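Protection of telomeres protein 1 (Schizosaccharomyces pombe, PDB 7CUI) binds single-stranded telomeric DNA, protects the 3' overhang at telomeres and regulates telomerase and telomere length, this chain being its C-terminal part. Local coordinates at residues 18-24 with 162-167; 79-84 with 96-100; 102-108 with 192-198. One frame throughout, in Å; residues are numbered along the deposited sequence.

Interaction 1. Residues 18-24 with 162-167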
loop_
_atom_site.group_PDB
_atom_site.type_symbol
_atom_site.label_atom_id
_atom_site.label_comp_id
_atom_site.label_asym_id
_atom_site.label_seq_id
_atom_site.Cartn_x
_atom_site.Cartn_y
_atom_site.Cartn_z
ATOM N N ILE A 18 -0.068 -8.393 16.489
ATOM C CA ILE A 18 0.476 -7.344 15.636
ATOM C C ILE A 18 1.864 -6.918 16.116
ATOM O O ILE A 18 2.170 -7.026 17.303
ATOM C CB ILE A 18 -0.492 -6.149 15.484
ATOM C CG1 ILE A 18 -0.662 -5.362 16.788
ATOM C CG2 ILE A 18 -1.825 -6.600 14.897
ATOM C CD1 ILE A 18 -1.561 -4.145 16.681
ATOM N N THR A 19 2.688 -6.428 15.173
ATOM C CA THR A 19 4.040 -5.969 15.458
ATOM C C THR A 19 3.988 -4.689 16.285
ATOM O O THR A 19 3.105 -3.851 16.096
ATOM C CB THR A 19 4.837 -5.581 14.200
ATOM O OG1 THR A 19 4.161 -5.881 12.979
ATOM C CG2 THR A 19 6.235 -6.160 14.188
ATOM N N ALA A 20 4.974 -4.548 17.175
ATOM C CA ALA A 20 5.232 -3.288 17.846
ATOM C C ALA A 20 5.723 -2.253 16.828
ATOM O O ALA A 20 5.738 -1.058 17.126
ATOM C CB ALA A 20 6.229 -3.509 18.959
ATOM N N HIS A 21 6.085 -2.718 15.619
ATOM C CA HIS A 21 6.770 -1.885 14.638
ATOM C C HIS A 21 5.801 -1.079 13.771
ATOM O O HIS A 21 6.244 -0.318 12.914
ATOM C CB HIS A 21 7.739 -2.700 13.770
ATOM C CG HIS A 21 8.954 -3.181 14.493
ATOM N ND1 HIS A 21 9.259 -4.526 14.599
ATOM C CD2 HIS A 21 9.938 -2.516 15.133
ATOM C CE1 HIS A 21 10.378 -4.670 15.277
ATOM N NE2 HIS A 21 10.812 -3.452 15.617
ATOM N N VAL A 22 4.489 -1.248 13.982
ATOM C CA VAL A 22 3.515 -0.468 13.234
ATOM C C VAL A 22 2.509 0.138 14.206
ATOM O O VAL A 22 1.815 -0.583 14.917
ATOM C CB VAL A 22 2.833 -1.300 12.128
ATOM C CG1 VAL A 22 1.709 -0.532 11.451
ATOM C CG2 VAL A 22 3.830 -1.805 11.095
ATOM N N ILE A 23 2.462 1.475 14.226
ATOM C CA ILE A 23 1.530 2.253 15.029
ATOM C C ILE A 23 0.468 2.848 14.103
ATOM O O ILE A 23 0.743 3.171 12.951
ATOM C CB ILE A 23 2.288 3.342 15.818
ATOM C CG1 ILE A 23 2.967 2.766 17.061
ATOM C CG2 ILE A 23 1.386 4.514 16.167
ATOM C CD1 ILE A 23 3.832 3.761 17.809
ATOM N N ASN A 24 -0.751 2.997 14.627
ATOM C CA ASN A 24 -1.847 3.614 13.901
ATOM C C ASN A 24 -2.213 4.945 14.558
ATOM O O ASN A 24 -1.911 5.172 15.729
ATOM C CB ASN A 24 -3.044 2.667 13.806
ATOM C CG ASN A 24 -2.743 1.431 12.985
ATOM O OD1 ASN A 24 -2.924 1.432 11.769
ATOM N ND2 ASN A 24 -2.285 0.373 13.637
ATOM N N PRO A 162 4.755 -10.113 8.989
ATOM C CA PRO A 162 4.088 -9.665 10.212
ATOM C C PRO A 162 2.657 -9.169 10.019
ATOM O O PRO A 162 2.254 -8.844 8.905
ATOM C CB PRO A 162 4.987 -8.543 10.754
ATOM C CG PRO A 162 5.820 -8.094 9.574
ATOM C CD PRO A 162 5.932 -9.290 8.654
ATOM N N TRP A 163 1.911 -9.133 11.133
ATOM C CA TRP A 163 0.537 -8.662 11.209
ATOM C C TRP A 163 0.511 -7.241 11.757
ATOM O O TRP A 163 1.256 -6.925 12.686
ATOM C CB TRP A 163 -0.287 -9.574 12.125
ATOM C CG TRP A 163 -0.615 -10.900 11.523
ATOM C CD1 TRP A 163 0.101 -12.052 11.649
ATOM C CD2 TRP A 163 -1.744 -11.212 10.687
ATOM N NE1 TRP A 163 -0.507 -13.065 10.959
ATOM C CE2 TRP A 163 -1.640 -12.582 10.359
ATOM C CE3 TRP A 163 -2.833 -10.480 10.191
ATOM C CZ2 TRP A 163 -2.584 -13.224 9.555
ATOM C CZ3 TRP A 163 -3.763 -11.116 9.396
ATOM C CH2 TRP A 163 -3.639 -12.472 9.084
ATOM N N PHE A 164 -0.379 -6.410 11.197
ATOM C CA PHE A 164 -0.542 -5.036 11.647
ATOM C C PHE A 164 -1.932 -4.534 11.266
ATOM O O PHE A 164 -2.563 -5.071 10.354
ATOM C CB PHE A 164 0.573 -4.134 11.102
ATOM C CG PHE A 164 0.664 -4.065 9.597
ATOM C CD1 PHE A 164 1.411 -4.996 8.884
ATOM C CD2 PHE A 164 -0.007 -3.079 8.886
ATOM C CE1 PHE A 164 1.483 -4.945 7.499
ATOM C CE2 PHE A 164 0.073 -3.022 7.500
ATOM C CZ PHE A 164 0.821 -3.952 6.808
ATOM N N ASP A 165 -2.399 -3.514 11.996
ATOM C CA ASP A 165 -3.651 -2.852 11.669
ATOM C C ASP A 165 -3.372 -1.791 10.611
ATOM O O ASP A 165 -2.327 -1.145 10.643
ATOM C CB ASP A 165 -4.335 -2.283 12.915
ATOM C CG ASP A 165 -4.934 -3.345 13.824
ATOM O OD1 ASP A 165 -5.306 -4.415 13.308
ATOM O OD2 ASP A 165 -5.022 -3.091 15.042
ATOM N N ILE A 166 -4.309 -1.636 9.669
ATOM C CA ILE A 166 -4.173 -0.710 8.554
ATOM C C ILE A 166 -5.502 0.021 8.370
ATOM O O ILE A 166 -6.560 -0.594 8.482
ATOM C CB ILE A 166 -3.749 -1.474 7.276
ATOM C CG1 ILE A 166 -3.411 -0.550 6.105
ATOM C CG2 ILE A 166 -4.801 -2.496 6.875
ATOM C CD1 ILE A 166 -2.297 0.419 6.395
ATOM N N TYR A 167 -5.436 1.334 8.114
ATOM C CA TYR A 167 -6.617 2.085 7.715
ATOM C C TYR A 167 -6.589 2.282 6.205
ATOM O O TYR A 167 -5.546 2.609 5.644
ATOM C CB TYR A 167 -6.655 3.478 8.346
ATOM C CG TYR A 167 -6.592 3.549 9.849
ATOM C CD1 TYR A 167 -6.979 2.487 10.649
ATOM C CD2 TYR A 167 -6.184 4.715 10.477
ATOM C CE1 TYR A 167 -6.930 2.568 12.032
ATOM C CE2 TYR A 167 -6.132 4.816 11.858
ATOM C CZ TYR A 167 -6.508 3.739 12.639
ATOM O OH TYR A 167 -6.454 3.834 13.999
#
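Ile-18 and Trp-163 bring their backbones to a CA-CA distance of 4.6 Å, while farther along, the short strands 22-24 and 163-167 run in roughly the same direction, 31° apart. Between these two places the chain turns through a type I beta turn from Thr-19 to Val-22. Thr-19 anchors the turn by giving Trp-163 O two donors. Its backbone N lies 2.9 Å from Trp-163 O, nearly in line with the C=O bond, and its OG1 reaches the same oxygen from above the carbonyl plane, at 3.1 Å. A threonine suits this place because its hydroxyl can join its own amide on one acceptor. The same OG1 rests against the ring of Pro-162, 3.6 Å from Pro-162 CB. Beside it, Ile-18 lays CG2 along the backbone of Phe-164, 3.8 Å from Phe-164 CA.

Past the turn the contact becomes apolar and buried. The CB atoms of Val-22 and Phe-164 meet at 3.8 Å, and both methyls of Val-22 lie against Phe-164 CB, CG1 also reaching toward the ring. Phe-164 CG sits between its backbone N and carbonyl carbon (chi1 60°), which leads the ring away toward Val-57 of strand 49-73, whereas the valine is backed by Ile-134 of helix 121-135. At the far end Asn-24 CB packs 3.6 Å from Tyr-167 OH, a hydroxyl whose hydrogen bond goes to Glu-25 O.

Strands 22-24 and 163-171 both pair antiparallel with strand 190-198, at different parts of its length. The N-terminal segment thus adds a short extra strand to what the strand order identifies as an OB-fold barrel.

Interaction 2. Residues 79-84 with 96-100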
loop_
_atom_site.group_PDB
_atom_site.type_symbol
_atom_site.label_atom_id
_atom_site.label_comp_id
_atom_site.label_asym_id
_atom_site.label_seq_id
_atom_site.Cartn_x
_atom_site.Cartn_y
_atom_site.Cartn_z
ATOM N N VAL A 79 7.395 11.689 -6.160
ATOM C CA VAL A 79 6.462 11.366 -5.090
ATOM C C VAL A 79 6.454 9.858 -4.875
ATOM O O VAL A 79 6.710 9.097 -5.810
ATOM C CB VAL A 79 5.030 11.883 -5.343
ATOM C CG1 VAL A 79 4.935 13.399 -5.241
ATOM C CG2 VAL A 79 4.437 11.362 -6.646
ATOM N N TRP A 80 6.145 9.460 -3.633
ATOM C CA TRP A 80 5.949 8.062 -3.292
ATOM C C TRP A 80 4.705 7.545 -4.002
ATOM O O TRP A 80 3.656 8.185 -3.971
ATOM C CB TRP A 80 5.787 7.873 -1.779
ATOM C CG TRP A 80 6.985 8.213 -0.947
ATOM C CD1 TRP A 80 7.037 9.118 0.074
ATOM C CD2 TRP A 80 8.301 7.640 -1.043
ATOM N NE1 TRP A 80 8.296 9.158 0.611
ATOM C CE2 TRP A 80 9.094 8.264 -0.055
ATOM C CE3 TRP A 80 8.890 6.672 -1.868
ATOM C CZ2 TRP A 80 10.437 7.938 0.138
ATOM C CZ3 TRP A 80 10.220 6.359 -1.686
ATOM C CH2 TRP A 80 10.980 6.986 -0.696
HETATM N N MSE A 81 4.838 6.375 -4.626
HETATM C CA MSE A 81 3.685 5.660 -5.138
HETATM C C MSE A 81 4.016 4.177 -5.278
HETATM O O MSE A 81 4.845 3.784 -6.096
HETATM C CB MSE A 81 3.200 6.272 -6.455
HETATM C CG MSE A 81 1.930 5.637 -6.951
HETATM SE SE MSE A 81 1.596 6.131 -8.809
HETATM C CE MSE A 81 2.823 5.161 -10.002
ATOM N N PHE A 82 3.354 3.367 -4.448
ATOM C CA PHE A 82 3.476 1.919 -4.489
ATOM C C PHE A 82 2.215 1.303 -3.890
ATOM O O PHE A 82 1.417 2.000 -3.264
ATOM C CB PHE A 82 4.752 1.453 -3.777
ATOM C CG PHE A 82 4.910 1.932 -2.355
ATOM C CD1 PHE A 82 5.570 3.121 -2.077
ATOM C CD2 PHE A 82 4.413 1.191 -1.287
ATOM C CE1 PHE A 82 5.722 3.557 -0.768
ATOM C CE2 PHE A 82 4.569 1.630 0.021
ATOM C CZ PHE A 82 5.228 2.813 0.280
ATOM N N ALA A 83 2.046 -0.004 -4.098
ATOM C CA ALA A 83 0.874 -0.703 -3.599
ATOM C C ALA A 83 1.295 -1.972 -2.864
ATOM O O ALA A 83 2.187 -2.692 -3.311
ATOM C CB ALA A 83 -0.066 -1.012 -4.737
ATOM N N LEU A 84 0.635 -2.231 -1.731
ATOM C CA LEU A 84 0.821 -3.471 -0.998
ATOM C C LEU A 84 -0.421 -4.331 -1.203
ATOM O O LEU A 84 -1.531 -3.866 -0.949
ATOM C CB LEU A 84 0.972 -3.144 0.490
ATOM C CG LEU A 84 2.072 -2.156 0.867
ATOM C CD1 LEU A 84 2.138 -2.000 2.380
ATOM C CD2 LEU A 84 3.414 -2.621 0.327
ATOM N N VAL A 96 -3.743 -2.102 -1.661
ATOM C CA VAL A 96 -3.787 -0.873 -0.889
ATOM C C VAL A 96 -2.660 0.035 -1.388
ATOM O O VAL A 96 -1.481 -0.323 -1.330
ATOM C CB VAL A 96 -3.657 -1.174 0.619
ATOM C CG1 VAL A 96 -3.590 0.093 1.458
ATOM C CG2 VAL A 96 -4.757 -2.102 1.120
ATOM N N ILE A 97 -3.041 1.209 -1.897
ATOM C CA ILE A 97 -2.094 2.143 -2.483
ATOM C C ILE A 97 -1.567 3.077 -1.397
ATOM O O ILE A 97 -2.344 3.672 -0.651
ATOM C CB ILE A 97 -2.750 2.936 -3.632
ATOM C CG1 ILE A 97 -3.147 2.033 -4.801
ATOM C CG2 ILE A 97 -1.851 4.076 -4.089
ATOM C CD1 ILE A 97 -4.141 2.667 -5.754
ATOM N N PHE A 98 -0.236 3.204 -1.335
ATOM C CA PHE A 98 0.413 4.243 -0.555
ATOM C C PHE A 98 0.990 5.292 -1.504
ATOM O O PHE A 98 1.876 5.001 -2.307
ATOM C CB PHE A 98 1.458 3.654 0.396
ATOM C CG PHE A 98 0.847 2.901 1.548
ATOM C CD1 PHE A 98 0.520 1.557 1.420
ATOM C CD2 PHE A 98 0.554 3.541 2.748
ATOM C CE1 PHE A 98 -0.069 0.870 2.471
ATOM C CE2 PHE A 98 -0.033 2.850 3.801
ATOM C CZ PHE A 98 -0.340 1.514 3.660
ATOM N N PHE A 99 0.470 6.513 -1.383
ATOM C CA PHE A 99 0.788 7.619 -2.266
ATOM C C PHE A 99 1.193 8.823 -1.418
ATOM O O PHE A 99 0.611 9.062 -0.355
ATOM C CB PHE A 99 -0.433 7.923 -3.139
ATOM C CG PHE A 99 -0.243 9.013 -4.162
ATOM C CD1 PHE A 99 0.624 8.838 -5.231
ATOM C CD2 PHE A 99 -0.933 10.215 -4.067
ATOM C CE1 PHE A 99 0.808 9.841 -6.174
ATOM C CE2 PHE A 99 -0.749 11.218 -5.011
ATOM C CZ PHE A 99 0.118 11.029 -6.065
ATOM N N ASP A 100 2.226 9.538 -1.882
ATOM C CA ASP A 100 2.575 10.869 -1.405
ATOM C C ASP A 100 2.671 10.898 0.124
ATOM O O ASP A 100 3.443 10.142 0.708
ATOM C CB ASP A 100 1.648 11.929 -2.010
ATOM C CG ASP A 100 2.268 13.314 -2.085
ATOM O OD1 ASP A 100 3.398 13.487 -1.571
ATOM O OD2 ASP A 100 1.617 14.211 -2.660
#
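Phe-82 faces Phe-98 across a buried antiparallel beta hairpin, strands 77-87 and 93-99, near the centre of the chain. The two are a hydrogen-bonded pair: Phe-98 N donates to Phe-82 O at 2.8 Å and Phe-82 N to Phe-98 O at 3.1 Å. Leu-84 and Val-96 exchange a second such pair of bonds, and between these pairs Ala-83 sits opposite Ile-97 in a non-hydrogen-bonded position. At the other end Asp-100 N makes a nearly straight bond (172°) to Trp-80 O, 2.9 Å long, where strand 93-99 gives way to helix 100-107.

One face of the hairpin carries Phe-82, Leu-84, Val-96 and Phe-98. With CG set between the backbone N and the carbonyl carbon (chi1 55°), the Phe-82 ring swings across toward the partner strand and receives Phe-98 CB over its face, 4.1 Å from the ring centroid, a CH-pi contact. The Phe-98 ring in turn meets Leu-84, its CE1 3.6 Å from Leu-84 CD1. Strand order marks the hairpin as the second and third strands of an OB fold, and these large apolar groups fill the barrel: Phe-68 stacks on Phe-82, and Ile-166 packs on Phe-98.

Met-81, modelled as selenomethionine, Ala-83, Ile-97 and Phe-99 occupy the reverse face. There the edge of the Phe-99 ring abuts Met-81, with Met-81 CB 3.8 Å from Phe-99 CD1, while Val-79 CG2 lies 4.0 Å from Phe-99 CE1. Apolar side chains of another protein's chain pack on all four residues, so hydrophobic groups suit this outer surface as well.

Interaction 3. Residues 102-108 with 192-198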
loop_
_atom_site.group_PDB
_atom_site.type_symbol
_atom_site.label_atom_id
_atom_site.label_comp_id
_atom_site.label_asym_id
_atom_site.label_seq_id
_atom_site.Cartn_x
_atom_site.Cartn_y
_atom_site.Cartn_z
ATOM N N ASP A 102 0.738 9.944 2.533
ATOM C CA ASP A 102 0.345 8.743 3.253
ATOM C C ASP A 102 1.495 7.735 3.256
ATOM O O ASP A 102 1.718 7.049 4.253
ATOM C CB ASP A 102 -0.955 8.160 2.695
ATOM C CG ASP A 102 -2.196 8.969 3.046
ATOM O OD1 ASP A 102 -2.310 9.407 4.215
ATOM O OD2 ASP A 102 -3.049 9.155 2.149
ATOM N N ALA A 103 2.222 7.666 2.134
ATOM C CA ALA A 103 3.392 6.811 2.013
ATOM C C ALA A 103 4.523 7.348 2.886
ATOM O O ALA A 103 5.261 6.569 3.482
ATOM C CB ALA A 103 3.807 6.692 0.569
ATOM N N ALA A 104 4.639 8.680 2.966
ATOM C CA ALA A 104 5.600 9.317 3.854
ATOM C C ALA A 104 5.267 8.995 5.311
ATOM O O ALA A 104 6.172 8.767 6.112
ATOM C CB ALA A 104 5.657 10.806 3.603
ATOM N N GLU A 105 3.966 8.977 5.634
ATOM C CA GLU A 105 3.477 8.627 6.960
ATOM C C GLU A 105 3.932 7.212 7.328
ATOM O O GLU A 105 4.470 7.000 8.413
ATOM C CB GLU A 105 1.953 8.769 7.011
ATOM C CG GLU A 105 1.334 8.345 8.331
ATOM C CD GLU A 105 1.200 9.443 9.369
ATOM O OE1 GLU A 105 0.357 9.291 10.274
ATOM O OE2 GLU A 105 1.934 10.448 9.267
ATOM N N LEU A 106 3.720 6.256 6.414
ATOM C CA LEU A 106 4.103 4.870 6.630
ATOM C C LEU A 106 5.617 4.776 6.816
ATOM O O LEU A 106 6.072 4.217 7.813
ATOM C CB LEU A 106 3.620 4.017 5.452
ATOM C CG LEU A 106 3.879 2.514 5.564
ATOM C CD1 LEU A 106 2.840 1.837 6.449
ATOM C CD2 LEU A 106 3.906 1.863 4.188
ATOM N N ILE A 107 6.384 5.348 5.874
ATOM C CA ILE A 107 7.836 5.227 5.885
ATOM C C ILE A 107 8.400 5.802 7.183
ATOM O O ILE A 107 9.249 5.168 7.806
ATOM C CB ILE A 107 8.491 5.841 4.630
ATOM C CG1 ILE A 107 8.131 5.051 3.371
ATOM C CG2 ILE A 107 10.001 5.936 4.805
ATOM C CD1 ILE A 107 8.248 5.854 2.094
ATOM N N ASN A 108 7.938 7.003 7.559
ATOM C CA ASN A 108 8.178 7.581 8.873
ATOM C C ASN A 108 9.678 7.746 9.121
ATOM O O ASN A 108 10.198 7.265 10.127
ATOM C CB ASN A 108 7.494 6.756 9.970
ATOM C CG ASN A 108 7.462 7.448 11.315
ATOM O OD1 ASN A 108 7.570 8.667 11.395
ATOM N ND2 ASN A 108 7.310 6.680 12.381
ATOM N N ARG A 192 -6.736 3.264 -0.517
ATOM C CA ARG A 192 -5.539 4.012 -0.180
ATOM C C ARG A 192 -5.255 3.895 1.315
ATOM O O ARG A 192 -6.104 4.233 2.137
ATOM C CB ARG A 192 -5.722 5.472 -0.597
ATOM C CG ARG A 192 -5.073 5.816 -1.928
ATOM C CD ARG A 192 -3.979 6.832 -1.696
ATOM N NE ARG A 192 -4.350 8.141 -2.208
ATOM C CZ ARG A 192 -4.011 9.304 -1.661
ATOM N NH1 ARG A 192 -3.309 9.344 -0.541
ATOM N NH2 ARG A 192 -4.393 10.429 -2.235
ATOM N N GLY A 193 -4.049 3.423 1.654
ATOM C CA GLY A 193 -3.619 3.359 3.041
ATOM C C GLY A 193 -3.425 4.754 3.628
ATOM O O GLY A 193 -3.133 5.697 2.891
ATOM N N PHE A 194 -3.596 4.868 4.952
ATOM C CA PHE A 194 -3.329 6.108 5.665
ATOM C C PHE A 194 -3.307 5.851 7.171
ATOM O O PHE A 194 -3.715 4.785 7.631
ATOM C CB PHE A 194 -4.382 7.166 5.322
ATOM C CG PHE A 194 -5.731 6.926 5.954
ATOM C CD1 PHE A 194 -6.651 6.074 5.361
ATOM C CD2 PHE A 194 -6.074 7.548 7.147
ATOM C CE1 PHE A 194 -7.889 5.855 5.945
ATOM C CE2 PHE A 194 -7.308 7.325 7.735
ATOM C CZ PHE A 194 -8.215 6.480 7.131
ATOM N N GLY A 195 -2.839 6.854 7.926
ATOM C CA GLY A 195 -2.879 6.856 9.381
ATOM C C GLY A 195 -2.134 5.670 9.989
ATOM O O GLY A 195 -2.569 5.096 10.986
ATOM N N THR A 196 -1.006 5.312 9.373
ATOM C CA THR A 196 -0.268 4.112 9.728
ATOM C C THR A 196 1.221 4.402 9.577
ATOM O O THR A 196 1.653 4.799 8.498
ATOM C CB THR A 196 -0.682 2.950 8.813
ATOM O OG1 THR A 196 -2.108 2.881 8.767
ATOM C CG2 THR A 196 -0.116 1.611 9.235
ATOM N N LYS A 197 1.994 4.211 10.655
ATOM C CA LYS A 197 3.410 4.550 10.622
ATOM C C LYS A 197 4.265 3.382 11.116
ATOM O O LYS A 197 3.884 2.685 12.053
ATOM C CB LYS A 197 3.696 5.878 11.334
ATOM C CG LYS A 197 3.358 5.939 12.815
ATOM C CD LYS A 197 3.995 7.117 13.536
ATOM C CE LYS A 197 3.107 8.341 13.636
ATOM N NZ LYS A 197 3.239 9.203 12.439
ATOM N N ILE A 198 5.414 3.173 10.454
ATOM C CA ILE A 198 6.413 2.198 10.866
ATOM C C ILE A 198 7.283 2.836 11.945
ATOM O O ILE A 198 7.694 3.985 11.813
ATOM C CB ILE A 198 7.253 1.695 9.669
ATOM C CG1 ILE A 198 6.383 1.060 8.579
ATOM C CG2 ILE A 198 8.347 0.737 10.126
ATOM C CD1 ILE A 198 7.107 0.819 7.270
HETATM O O HOH W 1 -0.029 5.801 6.411
#
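Leu-106 and Ile-198 form the tightly packed part of a helix-on-strand contact in an OB fold, where helix 100-107, following the third barrel strand, lies against the last strand, 190-198. Leu-106 CG meets Ile-198 CD1 at 4.0 Å, and Ile-198 N donates to Leu-106 O in the carbonyl plane, on a lone pair, at 2.9 Å. Branched apolar residues suit this buried corner, which Ile-134 also lines.

Asn-108, the first residue beyond the helix, has positive phi, a conformation asparagine tolerates well. Its ND2 reaches Ile-198 O at 2.8 Å, close to its own amide plane. With an alanine here, Ile-198 O would probably lose this donor and the helix end one of its ties to the strand.

Toward solvent the grip is looser: bent at chi2 (90°), Glu-105 turns its carboxylate toward Lys-197, but OE1 stays 3.6 Å from Lys-197 NZ, a long salt bridge. The other end is tighter again: Asp-102 OD2 meets the edge of the Arg-192 guanidinium, 2.7 Å from NH1, and Lys-169 supplies a second positive partner. Midway the strand is broken at Gly-195, and a water donates to both Asp-102 O, at 3.0 Å, and Thr-196 O, at 2.9 Å.

In the fold
Interaction 2 is the core contact, and the other two are partly buried and lie nearer the surface. Both strands of interaction 1 pair with strand 190-198, which carries one side of interaction 3: Lys-197 N probably bonds to Ile-23 O and Phe-194 N to Tyr-167 O. Interaction 2 reaches the same strand through strand 93-99, which runs parallel to it, Gly-193 N probably bonding to Ile-97 O. Inside the barrel Ile-166 of interaction 1 touches both Phe-98 and Thr-196, and Trp-80 packs on Ala-103 and Ile-107. Chemistry follows place: regular backbone bonding and aromatic packing in the hairpin, a carbonyl held by two donors of one threonine in interaction 1, and charged pairs, an amide and a water in interaction 3.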